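Long-range contacts in putative cell surface protein, similar to internalin proteins (Listeria monocytogenes EGD-e, PDB 5KZS), which is of unknown function but, as an internalin-like leucine-rich-repeat surface protein of Listeria, probably acts by binding a protein partner, as InlP does with afadin: residues N193-N198 with N216-N221; Q150-D155 with L172-L177; T209-L214 with S232-S237; P164-I169 with P186-L191; M156-D161 with N180-L185. One frame throughout, in Å; residues are numbered along the deposited sequence.

Contact 1: N193-N198 with N216-N221; sequences NLAELN and NLNNLN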
# COMPACT_ATOMS: atom_id res chain seq x y z
N ASN A 193 12.84 13.35 0.19
CA ASN A 193 11.67 14.17 0.53
C ASN A 193 10.42 13.35 0.85
O ASN A 193 9.34 13.93 1.00
CB ASN A 193 11.38 15.16 -0.60
CG ASN A 193 12.26 16.40 -0.54
OD1 ASN A 193 11.75 17.52 -0.47
ND2 ASN A 193 13.58 16.21 -0.54
N LEU A 194 10.54 12.02 0.98
CA LEU A 194 9.40 11.18 1.34
C LEU A 194 8.97 11.50 2.75
O LEU A 194 9.80 11.51 3.66
CB LEU A 194 9.71 9.68 1.23
CG LEU A 194 8.48 8.76 1.25
CD1 LEU A 194 7.83 8.72 -0.13
CD2 LEU A 194 8.81 7.36 1.69
N ALA A 195 7.68 11.80 2.92
CA ALA A 195 7.09 12.12 4.21
C ALA A 195 6.26 10.96 4.78
O ALA A 195 6.35 10.69 5.97
CB ALA A 195 6.25 13.37 4.10
N GLU A 196 5.48 10.29 3.94
CA GLU A 196 4.56 9.25 4.38
C GLU A 196 4.83 7.96 3.64
O GLU A 196 4.93 7.95 2.41
CB GLU A 196 3.10 9.67 4.16
CG GLU A 196 2.64 10.85 5.04
CD GLU A 196 2.78 12.25 4.39
OE1 GLU A 196 2.47 12.44 3.18
OE2 GLU A 196 3.19 13.20 5.11
N LEU A 197 4.95 6.88 4.38
CA LEU A 197 5.18 5.58 3.78
C LEU A 197 4.22 4.63 4.48
O LEU A 197 4.33 4.41 5.68
CB LEU A 197 6.64 5.14 3.97
CG LEU A 197 7.09 3.76 3.49
CD1 LEU A 197 6.77 3.53 2.02
CD2 LEU A 197 8.57 3.59 3.71
N ASN A 198 3.28 4.10 3.72
CA ASN A 198 2.29 3.23 4.32
C ASN A 198 2.60 1.78 3.94
O ASN A 198 2.52 1.43 2.75
CB ASN A 198 0.90 3.64 3.86
CG ASN A 198 -0.21 2.95 4.61
OD1 ASN A 198 0.00 2.01 5.38
ND2 ASN A 198 -1.42 3.42 4.37
N ASN A 216 13.15 13.09 5.38
CA ASN A 216 11.95 13.88 5.65
C ASN A 216 10.74 13.06 6.11
O ASN A 216 9.62 13.54 6.05
CB ASN A 216 11.60 14.67 4.38
CG ASN A 216 11.32 16.13 4.66
OD1 ASN A 216 10.26 16.65 4.31
ND2 ASN A 216 12.28 16.80 5.30
N LEU A 217 10.98 11.84 6.60
CA LEU A 217 9.89 10.94 6.99
C LEU A 217 9.22 11.37 8.30
O LEU A 217 9.90 11.65 9.29
CB LEU A 217 10.41 9.50 7.10
CG LEU A 217 9.36 8.38 7.21
CD1 LEU A 217 8.60 8.18 5.90
CD2 LEU A 217 10.01 7.07 7.61
N ASN A 218 7.88 11.48 8.27
CA ASN A 218 7.02 11.78 9.42
C ASN A 218 6.14 10.63 9.85
O ASN A 218 5.69 10.60 11.00
CB ASN A 218 6.08 12.94 9.09
CG ASN A 218 6.81 14.23 8.79
OD1 ASN A 218 7.91 14.47 9.31
ND2 ASN A 218 6.20 15.07 7.96
N ASN A 219 5.85 9.71 8.93
CA ASN A 219 4.82 8.71 9.14
C ASN A 219 5.18 7.42 8.42
O ASN A 219 5.18 7.37 7.19
CB ASN A 219 3.48 9.26 8.62
CG ASN A 219 2.38 8.19 8.49
OD1 ASN A 219 1.46 8.34 7.67
ND2 ASN A 219 2.46 7.13 9.30
N LEU A 220 5.46 6.39 9.21
CA LEU A 220 5.74 5.07 8.70
C LEU A 220 4.72 4.13 9.29
O LEU A 220 4.84 3.69 10.43
CB LEU A 220 7.16 4.63 9.09
CG LEU A 220 7.63 3.21 8.72
CD1 LEU A 220 7.37 2.85 7.26
CD2 LEU A 220 9.11 3.06 9.01
N ASN A 221 3.69 3.84 8.51
CA ASN A 221 2.63 3.00 9.02
C ASN A 221 3.04 1.54 8.93
O ASN A 221 3.18 1.00 7.83
CB ASN A 221 1.34 3.25 8.24
CG ASN A 221 0.13 2.64 8.90
OD1 ASN A 221 0.24 1.67 9.67
ND2 ASN A 221 -1.05 3.20 8.62
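Leu-197 and Leu-220 lie side by side and point the same way, each with CG anti to its backbone N (chi1 176° in both). From Leu-197 outward, CB has two methyls 4.1 Å away, Leu-217 CD1 and Leu-220 CD1. CG comes to 3.9 Å from Leu-220 CD1, and at the tip CD2 reaches that same methyl at 3.8 Å. Leu-220 CD1 thus lies along the CB-CG-CD2 side of Leu-197, the packing expected where the leucines of successive leucine-rich repeats stack. The backbones are parallel strands, their axes 1° apart. Leu-197 N donates to Asn-219 O (2.9 Å), and Leu-197 O accepts from Asn-221 N. Just before the strand, Ala-195 O takes two donors: Asn-218 N, on a lone pair at 2.9 Å, and Asn-219 N, at 3.2 Å and nearly along the C=O axis. On the other face of the sheet Asn-198 and Asn-221 lie side by side, their amide planes only 2° apart, and Asn-198 OD1 meets Asn-221 CB at 3.4 Å. Those amides bond along the chain: Asn-198 OD1 to Ser-200 OG, Asn-221 OD1 to Asp-223 N. Strand 196-198 has 174-176 as its other neighbour, where Leu-197 packs on Leu-175; strand 219-221 has 238-239, the outermost strand of this parallel sheet, and Leu-220 touches Val-234 in the loop before it.

Contact 2: Q150-D155 with L172-L177; sequences QLYMAD and LSTLDL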
# COMPACT_ATOMS: atom_id res chain seq x y z
N GLN A 150 3.12 11.52 -5.33
CA GLN A 150 2.28 10.57 -4.59
C GLN A 150 2.08 9.30 -5.39
O GLN A 150 1.84 9.38 -6.58
CB GLN A 150 0.90 11.17 -4.32
CG GLN A 150 0.87 12.50 -3.58
CD GLN A 150 -0.49 12.80 -2.96
OE1 GLN A 150 -1.04 11.97 -2.23
NE2 GLN A 150 -1.05 13.97 -3.23
N LEU A 151 2.13 8.14 -4.75
CA LEU A 151 1.96 6.87 -5.47
C LEU A 151 1.23 5.85 -4.61
O LEU A 151 1.75 5.44 -3.57
CB LEU A 151 3.32 6.33 -5.90
CG LEU A 151 3.41 4.96 -6.60
CD1 LEU A 151 2.47 4.91 -7.80
CD2 LEU A 151 4.84 4.65 -7.04
N TYR A 152 0.03 5.46 -5.04
CA TYR A 152 -0.84 4.58 -4.23
C TYR A 152 -1.00 3.24 -4.91
O TYR A 152 -1.63 3.14 -5.95
CB TYR A 152 -2.22 5.23 -4.02
CG TYR A 152 -2.14 6.51 -3.23
CD1 TYR A 152 -1.94 7.73 -3.87
CD2 TYR A 152 -2.27 6.51 -1.85
CE1 TYR A 152 -1.88 8.92 -3.15
CE2 TYR A 152 -2.19 7.68 -1.12
CZ TYR A 152 -1.99 8.88 -1.78
OH TYR A 152 -1.91 10.02 -1.05
N MSE A 153 -0.40 2.21 -4.33
CA MSE A 153 -0.37 0.90 -4.94
C MSE A 153 -0.75 -0.16 -3.93
O MSE A 153 -0.09 -1.19 -3.82
CB MSE A 153 1.06 0.69 -5.38
CG MSE A 153 1.68 1.83 -6.17
SE MSE A 153 1.31 1.46 -8.05
CE MSE A 153 2.86 0.31 -8.29
N ALA A 154 -1.83 0.09 -3.19
CA ALA A 154 -2.26 -0.82 -2.13
C ALA A 154 -3.15 -1.93 -2.67
O ALA A 154 -3.80 -1.75 -3.68
CB ALA A 154 -3.00 -0.04 -1.07
N ASP A 155 -3.19 -3.07 -2.00
CA ASP A 155 -4.10 -4.16 -2.37
C ASP A 155 -3.88 -4.69 -3.79
O ASP A 155 -4.83 -5.04 -4.49
CB ASP A 155 -5.57 -3.74 -2.17
CG ASP A 155 -6.55 -4.93 -2.13
OD1 ASP A 155 -6.12 -6.09 -1.90
OD2 ASP A 155 -7.75 -4.71 -2.33
N LEU A 172 9.16 12.61 -4.44
CA LEU A 172 8.07 11.80 -3.92
C LEU A 172 7.91 12.05 -2.43
O LEU A 172 8.88 11.92 -1.69
CB LEU A 172 8.33 10.30 -4.18
CG LEU A 172 7.12 9.37 -4.01
CD1 LEU A 172 6.21 9.44 -5.23
CD2 LEU A 172 7.54 7.92 -3.78
N SER A 173 6.70 12.45 -1.99
CA SER A 173 6.42 12.59 -0.55
C SER A 173 5.48 11.53 0.04
O SER A 173 5.51 11.34 1.25
CB SER A 173 5.95 13.99 -0.19
OG SER A 173 5.04 14.44 -1.14
N THR A 174 4.70 10.81 -0.77
CA THR A 174 3.79 9.80 -0.24
C THR A 174 3.86 8.50 -1.04
O THR A 174 3.79 8.53 -2.27
CB THR A 174 2.33 10.31 -0.23
OG1 THR A 174 2.23 11.50 0.58
CG2 THR A 174 1.38 9.24 0.33
N LEU A 175 3.94 7.38 -0.35
CA LEU A 175 4.02 6.07 -1.00
C LEU A 175 3.24 5.02 -0.21
O LEU A 175 3.57 4.72 0.94
CB LEU A 175 5.48 5.64 -1.13
CG LEU A 175 5.81 4.24 -1.67
CD1 LEU A 175 5.17 3.96 -3.03
CD2 LEU A 175 7.31 4.14 -1.78
N ASP A 176 2.21 4.47 -0.84
CA ASP A 176 1.28 3.59 -0.16
C ASP A 176 1.42 2.20 -0.76
O ASP A 176 1.07 1.98 -1.92
CB ASP A 176 -0.15 4.14 -0.29
CG ASP A 176 -1.17 3.39 0.56
OD1 ASP A 176 -0.98 2.17 0.78
OD2 ASP A 176 -2.18 4.02 0.99
N LEU A 177 1.92 1.27 0.04
CA LEU A 177 2.10 -0.12 -0.39
C LEU A 177 1.39 -1.09 0.56
O LEU A 177 1.73 -2.27 0.66
CB LEU A 177 3.60 -0.43 -0.50
CG LEU A 177 4.34 0.36 -1.61
CD1 LEU A 177 5.84 0.43 -1.38
CD2 LEU A 177 4.06 -0.21 -3.00
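Tyr-152 crosses Asp-176 at about a right angle: CD2 comes to 3.5 Å from Asp-176 CB, an oblique approach, with ring and carboxylate planes 57° apart. Asp-176 OD2 lies in the plane of the ring, at its edge, 3.8 Å from CD2. The phenol end slants across Thr-174, where OH is 3.7 Å from Thr-174 CG2. With CG of Tyr-152 beside the backbone N (chi1 -63°), the ring is carried back along its own strand, which is why it spans both Thr-174 and Asp-176. Its hydroxyl also lies close to Gln-150 OE1, but the modelled separation is too short to be trusted in detail.

On the opposite face of the sheet, Leu-151 and Leu-175 run side by side in the same direction, with Leu-175 CD1 4.1 Å from Leu-151 CD2. Leu-172 CD1 adds to this, 4.3 Å from Leu-151 CB, and selenomethionine Met-153 meets Leu-177 CD2 through its CB. Three backbone bonds join the strands: Leu-151 N to Thr-174 O, Asp-176 N to Leu-151 O (2.9 Å) and Met-153 N to Asp-176 O (2.8 Å).

The pairing thus separates two chemistries, as parallel strands of a leucine-rich-repeat sheet do. Leucines make the hydrophobic interior, while the face of Gln-150, Tyr-152, Thr-174 and Asp-176 carries a carboxamide, a phenol, a hydroxyl and a carboxylate. Asp-176 OD1 is held by nearby Ser-178 OG, and Thr-174 OG1 by Glu-196 of the next strand; the pair itself is joined across by backbone bonds and side-chain packing.

Contact 3: T209-L214 with S232-S237; sequences TNFTNL and SNVLNS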
# COMPACT_ATOMS: atom_id res chain seq x y z
N THR A 209 14.33 -3.49 7.00
CA THR A 209 15.31 -2.49 6.65
C THR A 209 15.31 -1.25 7.52
O THR A 209 14.31 -0.58 7.63
CB THR A 209 15.01 -2.03 5.23
OG1 THR A 209 15.07 -3.17 4.38
CG2 THR A 209 15.99 -0.95 4.78
N ASN A 210 16.46 -0.94 8.11
CA ASN A 210 16.58 0.21 9.00
C ASN A 210 16.99 1.42 8.16
O ASN A 210 18.17 1.68 7.98
CB ASN A 210 17.61 -0.08 10.10
CG ASN A 210 17.58 0.93 11.23
OD1 ASN A 210 16.64 1.72 11.37
ND2 ASN A 210 18.61 0.91 12.07
N PHE A 211 15.99 2.15 7.67
CA PHE A 211 16.20 3.14 6.60
C PHE A 211 17.25 4.22 6.91
O PHE A 211 17.09 4.98 7.87
CB PHE A 211 14.87 3.83 6.23
CG PHE A 211 13.83 2.88 5.70
CD1 PHE A 211 14.05 2.16 4.54
CD2 PHE A 211 12.63 2.71 6.37
CE1 PHE A 211 13.09 1.29 4.06
CE2 PHE A 211 11.66 1.84 5.89
CZ PHE A 211 11.89 1.12 4.74
N THR A 212 18.29 4.28 6.07
CA THR A 212 19.43 5.19 6.29
C THR A 212 19.23 6.62 5.78
O THR A 212 19.81 7.56 6.34
CB THR A 212 20.72 4.62 5.65
OG1 THR A 212 20.48 4.22 4.30
CG2 THR A 212 21.22 3.41 6.43
N ASN A 213 18.43 6.79 4.73
CA ASN A 213 18.38 8.04 3.98
C ASN A 213 16.96 8.55 3.68
O ASN A 213 16.69 9.07 2.58
CB ASN A 213 19.16 7.85 2.67
CG ASN A 213 19.56 9.17 2.03
OD1 ASN A 213 19.78 10.16 2.72
ND2 ASN A 213 19.64 9.18 0.71
N LEU A 214 16.07 8.44 4.67
CA LEU A 214 14.71 9.00 4.56
C LEU A 214 14.62 10.29 5.37
O LEU A 214 13.89 10.38 6.35
CB LEU A 214 13.67 7.97 5.02
CG LEU A 214 13.55 6.73 4.12
CD1 LEU A 214 12.54 5.76 4.69
CD2 LEU A 214 13.15 7.10 2.71
N SER A 232 15.35 1.38 14.29
CA SER A 232 15.74 2.49 15.17
C SER A 232 15.90 3.88 14.52
O SER A 232 15.69 4.90 15.19
CB SER A 232 17.06 2.15 15.87
OG SER A 232 18.08 1.98 14.91
N ASN A 233 16.27 3.93 13.23
CA ASN A 233 16.50 5.22 12.53
C ASN A 233 15.23 6.04 12.26
O ASN A 233 15.31 7.24 12.02
CB ASN A 233 17.23 5.00 11.19
CG ASN A 233 18.63 4.46 11.35
OD1 ASN A 233 19.22 4.54 12.43
ND2 ASN A 233 19.16 3.91 10.28
N VAL A 234 14.08 5.39 12.31
CA VAL A 234 12.81 6.02 11.96
C VAL A 234 11.77 5.78 13.04
O VAL A 234 10.57 5.76 12.77
CB VAL A 234 12.31 5.51 10.59
CG1 VAL A 234 13.26 5.95 9.49
CG2 VAL A 234 12.12 3.99 10.58
N LEU A 235 12.22 5.65 14.28
CA LEU A 235 11.34 5.22 15.35
C LEU A 235 10.25 6.25 15.60
O LEU A 235 9.08 5.88 15.66
CB LEU A 235 12.12 4.95 16.63
CG LEU A 235 11.35 4.27 17.76
CD1 LEU A 235 10.62 3.01 17.32
CD2 LEU A 235 12.32 3.97 18.89
N ASN A 236 10.63 7.53 15.68
CA ASN A 236 9.67 8.64 15.93
C ASN A 236 8.45 8.63 14.99
O ASN A 236 7.33 8.92 15.39
CB ASN A 236 10.34 10.01 15.78
CG ASN A 236 11.58 10.17 16.65
OD1 ASN A 236 11.55 9.88 17.85
ND2 ASN A 236 12.67 10.64 16.04
N SER A 237 8.72 8.27 13.74
CA SER A 237 7.72 8.26 12.70
C SER A 237 6.82 7.03 12.69
O SER A 237 5.90 6.97 11.87
CB SER A 237 8.42 8.36 11.35
OG SER A 237 9.31 9.46 11.35
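Asn-210 reaches across with its side-chain amide to Ser-232 and Asn-233, and polar bonds carry most of this contact. Its OD1 accepts Asn-233 N at 2.9 Å; the N-H is nearly straight (165°) and arrives in the carbonyl plane, on a lone pair. The other branch, ND2, donates to Ser-232 OG at 3.1 Å, with the hydroxyl oxygen tilted 22° from the amide plane. Two bonds, one to each branch, hold the rotation of this amide, whose CG stands anti to the backbone N (chi1 -168°).

A second, weak set comes from the side chain of Asn-233. Its ND2 lies 3.4 Å from both Asn-210 O and Phe-211 O, making weak hydrogen bonds with each. The two asparagine side chains cross at about a right angle with their flat groups not far from parallel, and Asn-233 CG also sits 3.4 Å from Asn-210 OD1. Its CB is similarly close to Phe-211 O.

The apolar part is slight: Phe-211 CB meets Val-234 CG1 at 4.2 Å, and Val-234 CG2 stands at the edge of the phenyl ring, near its plane. One face of that ring is occupied by Thr-209 O, 3.8 Å above the centre.

Both segments lie in the returns between strands of the parallel sheet. Residues 209-214 lead to strand 219-221 and lean on the preceding turn, where Thr-212 OG1 bonds Asp-187. Residues 232-237 lead directly into strand 238-239, the outermost of that sheet, consistent with a position at the end of the repeat array; from within them Leu-235 packs on helix 263-270.

Contact 4: P164-I169 with P186-L191; sequences PDFHTI and PDFQNL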
# COMPACT_ATOMS: atom_id res chain seq x y z
N PRO A 164 11.39 -1.50 -6.90
CA PRO A 164 12.77 -1.09 -7.18
C PRO A 164 13.22 0.03 -6.23
O PRO A 164 12.36 0.67 -5.59
CB PRO A 164 12.66 -0.52 -8.59
CG PRO A 164 11.32 0.12 -8.59
CD PRO A 164 10.44 -0.72 -7.71
N ASP A 165 14.52 0.27 -6.15
CA ASP A 165 15.03 1.40 -5.37
C ASP A 165 14.96 2.66 -6.22
O ASP A 165 15.95 3.04 -6.85
CB ASP A 165 16.45 1.16 -4.90
CG ASP A 165 17.04 2.35 -4.15
OD1 ASP A 165 16.26 3.28 -3.80
OD2 ASP A 165 18.27 2.36 -3.91
N PHE A 166 13.82 3.34 -6.17
CA PHE A 166 13.48 4.39 -7.13
C PHE A 166 14.54 5.48 -7.27
O PHE A 166 14.80 6.22 -6.32
CB PHE A 166 12.16 5.05 -6.74
CG PHE A 166 10.97 4.12 -6.73
CD1 PHE A 166 10.33 3.77 -7.90
CD2 PHE A 166 10.47 3.64 -5.52
CE1 PHE A 166 9.23 2.92 -7.88
CE2 PHE A 166 9.37 2.79 -5.50
CZ PHE A 166 8.75 2.44 -6.68
N HIS A 167 15.12 5.60 -8.47
CA HIS A 167 16.25 6.51 -8.72
C HIS A 167 15.84 7.89 -9.23
O HIS A 167 16.46 8.91 -8.87
CB HIS A 167 17.26 5.88 -9.70
CG HIS A 167 17.93 4.65 -9.17
ND1 HIS A 167 17.50 3.38 -9.46
CD2 HIS A 167 19.00 4.51 -8.35
CE1 HIS A 167 18.27 2.50 -8.84
NE2 HIS A 167 19.18 3.16 -8.15
N THR A 168 14.79 7.93 -10.05
CA THR A 168 14.49 9.13 -10.83
C THR A 168 13.12 9.76 -10.46
O THR A 168 12.44 10.34 -11.32
CB THR A 168 14.57 8.80 -12.33
OG1 THR A 168 15.57 7.79 -12.54
CG2 THR A 168 14.91 10.04 -13.15
N ILE A 169 12.75 9.66 -9.18
CA ILE A 169 11.58 10.35 -8.62
C ILE A 169 11.91 10.97 -7.23
O ILE A 169 11.27 10.66 -6.23
CB ILE A 169 10.33 9.42 -8.56
CG1 ILE A 169 10.64 8.08 -7.88
CG2 ILE A 169 9.80 9.13 -9.96
CD1 ILE A 169 9.41 7.33 -7.42
N PRO A 186 13.58 -2.44 -0.08
CA PRO A 186 14.78 -1.68 -0.43
C PRO A 186 15.07 -0.53 0.53
O PRO A 186 14.16 0.16 0.95
CB PRO A 186 14.44 -1.12 -1.81
CG PRO A 186 13.55 -2.16 -2.41
CD PRO A 186 12.77 -2.76 -1.27
N ASP A 187 16.34 -0.33 0.86
CA ASP A 187 16.76 0.83 1.63
C ASP A 187 16.87 1.98 0.65
O ASP A 187 17.86 2.10 -0.05
CB ASP A 187 18.12 0.59 2.32
CG ASP A 187 18.57 1.78 3.17
OD1 ASP A 187 17.78 2.73 3.37
OD2 ASP A 187 19.73 1.77 3.65
N PHE A 188 15.85 2.83 0.60
CA PHE A 188 15.73 3.82 -0.46
C PHE A 188 16.80 4.90 -0.36
O PHE A 188 17.02 5.47 0.71
CB PHE A 188 14.35 4.45 -0.47
CG PHE A 188 13.24 3.45 -0.63
CD1 PHE A 188 13.03 2.82 -1.84
CD2 PHE A 188 12.39 3.16 0.43
CE1 PHE A 188 12.00 1.90 -1.99
CE2 PHE A 188 11.36 2.24 0.29
CZ PHE A 188 11.16 1.61 -0.93
N GLN A 189 17.45 5.17 -1.48
CA GLN A 189 18.60 6.08 -1.53
C GLN A 189 18.27 7.50 -2.03
O GLN A 189 18.92 8.45 -1.61
CB GLN A 189 19.72 5.44 -2.36
CG GLN A 189 20.23 4.11 -1.80
CD GLN A 189 20.91 4.26 -0.44
OE1 GLN A 189 20.52 3.62 0.55
NE2 GLN A 189 21.92 5.12 -0.38
N ASN A 190 17.30 7.66 -2.92
CA ASN A 190 16.93 9.01 -3.38
C ASN A 190 15.42 9.34 -3.21
O ASN A 190 14.77 9.89 -4.12
CB ASN A 190 17.42 9.23 -4.83
CG ASN A 190 17.58 10.71 -5.19
OD1 ASN A 190 17.98 11.53 -4.36
ND2 ASN A 190 17.27 11.06 -6.45
N LEU A 191 14.89 8.99 -2.03
CA LEU A 191 13.56 9.43 -1.58
C LEU A 191 13.74 10.38 -0.40
O LEU A 191 13.10 10.23 0.63
CB LEU A 191 12.68 8.23 -1.17
CG LEU A 191 12.33 7.20 -2.25
CD1 LEU A 191 11.46 6.09 -1.68
CD2 LEU A 191 11.63 7.83 -3.45
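Asp-165 turns its CG anti to the backbone N (chi1 177°), which swings the carboxylate over to Phe-188 and Gln-189; Phe-188 instead keeps CG beside its N (chi1 -58°), bringing its ring edge back toward Pro-164 and Asp-165. These are two consecutive return turns of a leucine-rich-repeat solenoid, and each begins with the same Pro-Asp-Phe sequence, which places the equivalent phenylalanines, Phe-166 and Phe-188, beside each other.

The carboxylate is the main polar bridge. Gln-189 N donates to Asp-165 OD1 at 3.2 Å, meeting it on the syn side and 17° out of the carboxylate plane. The same oxygen lies 3.4 Å from Phe-188 CA. Asp-165 is also the centre of an inverse gamma turn.

The two phenylalanines meet next to this bridge. Phe-166 CD2 approaches Phe-188 CE1 at 4.2 Å, obliquely. The Phe-188 ring is also covered by its own segment: Pro-186 O sits 3.4 Å above the centre of one face, and Leu-191 CD1 lies over the opposite one, offset toward the rim of the ring. From across the contact, Pro-164 O lies in plane at the ring edge. Leu-191 CD2 packs on Phe-166 CB and also lies near the carbonyl oxygen of Ile-169.

On the exposed side, His-167 ND1 is bonded to Asp-141 OD2 in an earlier loop, and Asp-187 bonds onward to Thr-212. The second polar link between the turns is weak: Asn-190 ND2 points at His-167 O with a nearly straight N-H but a separation of 3.3 Å.

Contact 5: M156-D161 with N180-L185; sequences MMITSD and NQLTNL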
# COMPACT_ATOMS: atom_id res chain seq x y z
N MSE A 156 -2.61 -4.77 -4.20
CA MSE A 156 -2.27 -5.21 -5.56
C MSE A 156 -1.52 -6.53 -5.61
O MSE A 156 -1.09 -6.92 -6.68
CB MSE A 156 -1.44 -4.13 -6.25
CG MSE A 156 -2.10 -2.77 -6.23
SE MSE A 156 -1.20 -1.56 -7.50
CE MSE A 156 -1.94 -2.23 -9.19
N MSE A 157 -1.38 -7.24 -4.50
CA MSE A 157 -0.55 -8.47 -4.44
C MSE A 157 0.90 -8.23 -4.80
O MSE A 157 1.54 -9.09 -5.38
CB MSE A 157 -1.14 -9.61 -5.26
CG MSE A 157 -2.59 -9.84 -4.89
SE MSE A 157 -3.19 -11.57 -5.59
CE MSE A 157 -5.04 -11.46 -4.92
N ILE A 158 1.42 -7.06 -4.42
CA ILE A 158 2.82 -6.69 -4.64
C ILE A 158 3.77 -7.50 -3.75
O ILE A 158 3.52 -7.66 -2.56
CB ILE A 158 3.02 -5.16 -4.42
CG1 ILE A 158 2.55 -4.39 -5.66
CG2 ILE A 158 4.47 -4.79 -4.10
CD1 ILE A 158 2.35 -2.91 -5.44
N THR A 159 4.86 -8.00 -4.35
CA THR A 159 5.94 -8.68 -3.61
C THR A 159 7.23 -7.85 -3.68
O THR A 159 7.31 -6.90 -4.47
CB THR A 159 6.16 -10.13 -4.09
OG1 THR A 159 6.16 -10.19 -5.52
CG2 THR A 159 5.05 -11.04 -3.57
N SER A 160 8.21 -8.19 -2.84
CA SER A 160 9.45 -7.40 -2.66
C SER A 160 10.24 -7.22 -3.94
O SER A 160 10.82 -6.15 -4.17
CB SER A 160 10.34 -8.04 -1.59
OG SER A 160 9.62 -8.26 -0.38
N ASP A 161 10.27 -8.28 -4.76
CA ASP A 161 10.84 -8.24 -6.13
C ASP A 161 10.16 -7.25 -7.10
O ASP A 161 10.78 -6.85 -8.08
CB ASP A 161 10.87 -9.66 -6.75
CG ASP A 161 9.53 -10.39 -6.66
OD1 ASP A 161 9.10 -10.70 -5.51
OD2 ASP A 161 8.90 -10.63 -7.72
N ASN A 180 -0.45 -5.49 0.76
CA ASN A 180 0.29 -6.30 -0.19
C ASN A 180 0.98 -7.40 0.62
O ASN A 180 0.71 -7.52 1.82
CB ASN A 180 1.26 -5.39 -0.94
CG ASN A 180 0.55 -4.52 -2.00
OD1 ASN A 180 -0.22 -5.02 -2.84
ND2 ASN A 180 0.86 -3.22 -2.00
N GLN A 181 1.84 -8.22 0.00
CA GLN A 181 2.58 -9.25 0.77
C GLN A 181 4.09 -9.04 0.71
O GLN A 181 4.87 -9.94 0.41
CB GLN A 181 2.15 -10.70 0.43
CG GLN A 181 1.69 -10.95 -1.00
CD GLN A 181 0.22 -10.64 -1.23
OE1 GLN A 181 -0.36 -9.76 -0.58
NE2 GLN A 181 -0.39 -11.36 -2.17
N LEU A 182 4.48 -7.82 1.07
CA LEU A 182 5.89 -7.44 1.21
C LEU A 182 6.53 -8.13 2.41
O LEU A 182 6.02 -8.01 3.53
CB LEU A 182 6.01 -5.93 1.39
CG LEU A 182 5.58 -5.06 0.20
CD1 LEU A 182 5.44 -3.60 0.62
CD2 LEU A 182 6.56 -5.21 -0.96
N THR A 183 7.64 -8.85 2.17
CA THR A 183 8.48 -9.47 3.23
C THR A 183 9.74 -8.65 3.57
O THR A 183 10.32 -8.82 4.64
CB THR A 183 8.93 -10.89 2.83
OG1 THR A 183 9.52 -10.85 1.52
CG2 THR A 183 7.76 -11.85 2.81
N ASN A 184 10.15 -7.78 2.67
CA ASN A 184 11.38 -7.00 2.79
C ASN A 184 11.24 -5.74 1.95
O ASN A 184 10.44 -5.71 1.01
CB ASN A 184 12.57 -7.80 2.24
CG ASN A 184 13.02 -8.92 3.17
OD1 ASN A 184 13.73 -8.68 4.15
ND2 ASN A 184 12.62 -10.16 2.85
N LEU A 185 12.04 -4.72 2.26
CA LEU A 185 12.00 -3.48 1.49
C LEU A 185 13.40 -2.95 1.15
O LEU A 185 14.30 -3.02 1.97
CB LEU A 185 11.23 -2.41 2.26
CG LEU A 185 10.14 -1.69 1.46
CD1 LEU A 185 8.91 -2.58 1.33
CD2 LEU A 185 9.74 -0.39 2.12
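Asn-180 OD1 is gripped by two backbone N-H groups of the facing loop: Met-156 N at 2.8 Å and Ile-158 N at 3.1 Å. They reach the oxygen from opposite faces of the amide plane, the first tilted 22° from it and the second well above it. Beside the amide, Ile-158 CB packs 3.5 Å from Asn-180 CG. Gln-181 N then returns a bond to Ile-158 O.

Further along, Ile-158 CG2 meets Leu-182 CD2 at 3.8 Å, and selenomethionine Met-157 lies alongside Gln-181, CB to NE2. At the far end Ser-160 OG comes 3.2 Å from Thr-183 OG1, a hydrogen bond whose donor could be either hydroxyl; Asn-184 O, 3.0 Å away, also competes for the serine proton.

What positions Asn-180 is its other branch: ND2 donates to Met-153 O, so both branches of the amide are held. This is the asparagine of the leucine-rich-repeat consensus, which follows the strand and binds the backbone of adjoining turns. The two loops run almost parallel after strands 150-152 and 174-176; Met-156 and Ile-158 touch strand 134-135 on one side, and Leu-182 N bonds Asn-202 on the other.

All five contacts join neighbouring turns of the solenoid. Contacts 1 and 2 are neighbouring pairs of the same parallel sheet, their centres 10 Å apart, and strands 174-176 and 196-198 join them. Contact 5 continues contact 2 past the strand ends (centres 13 Å apart), while contact 4 covers the later return turns of those same two repeats, its centre 16 Å from that of contact 5. Contact 3 pairs the next two return turns after those of contact 4, and the two contacts touch where Asp-187 OD2 meets Thr-212 OG1 at 2.6 Å. By analogy with other internalins, the polar sheet face of contacts 1 and 2 is a plausible partner surface.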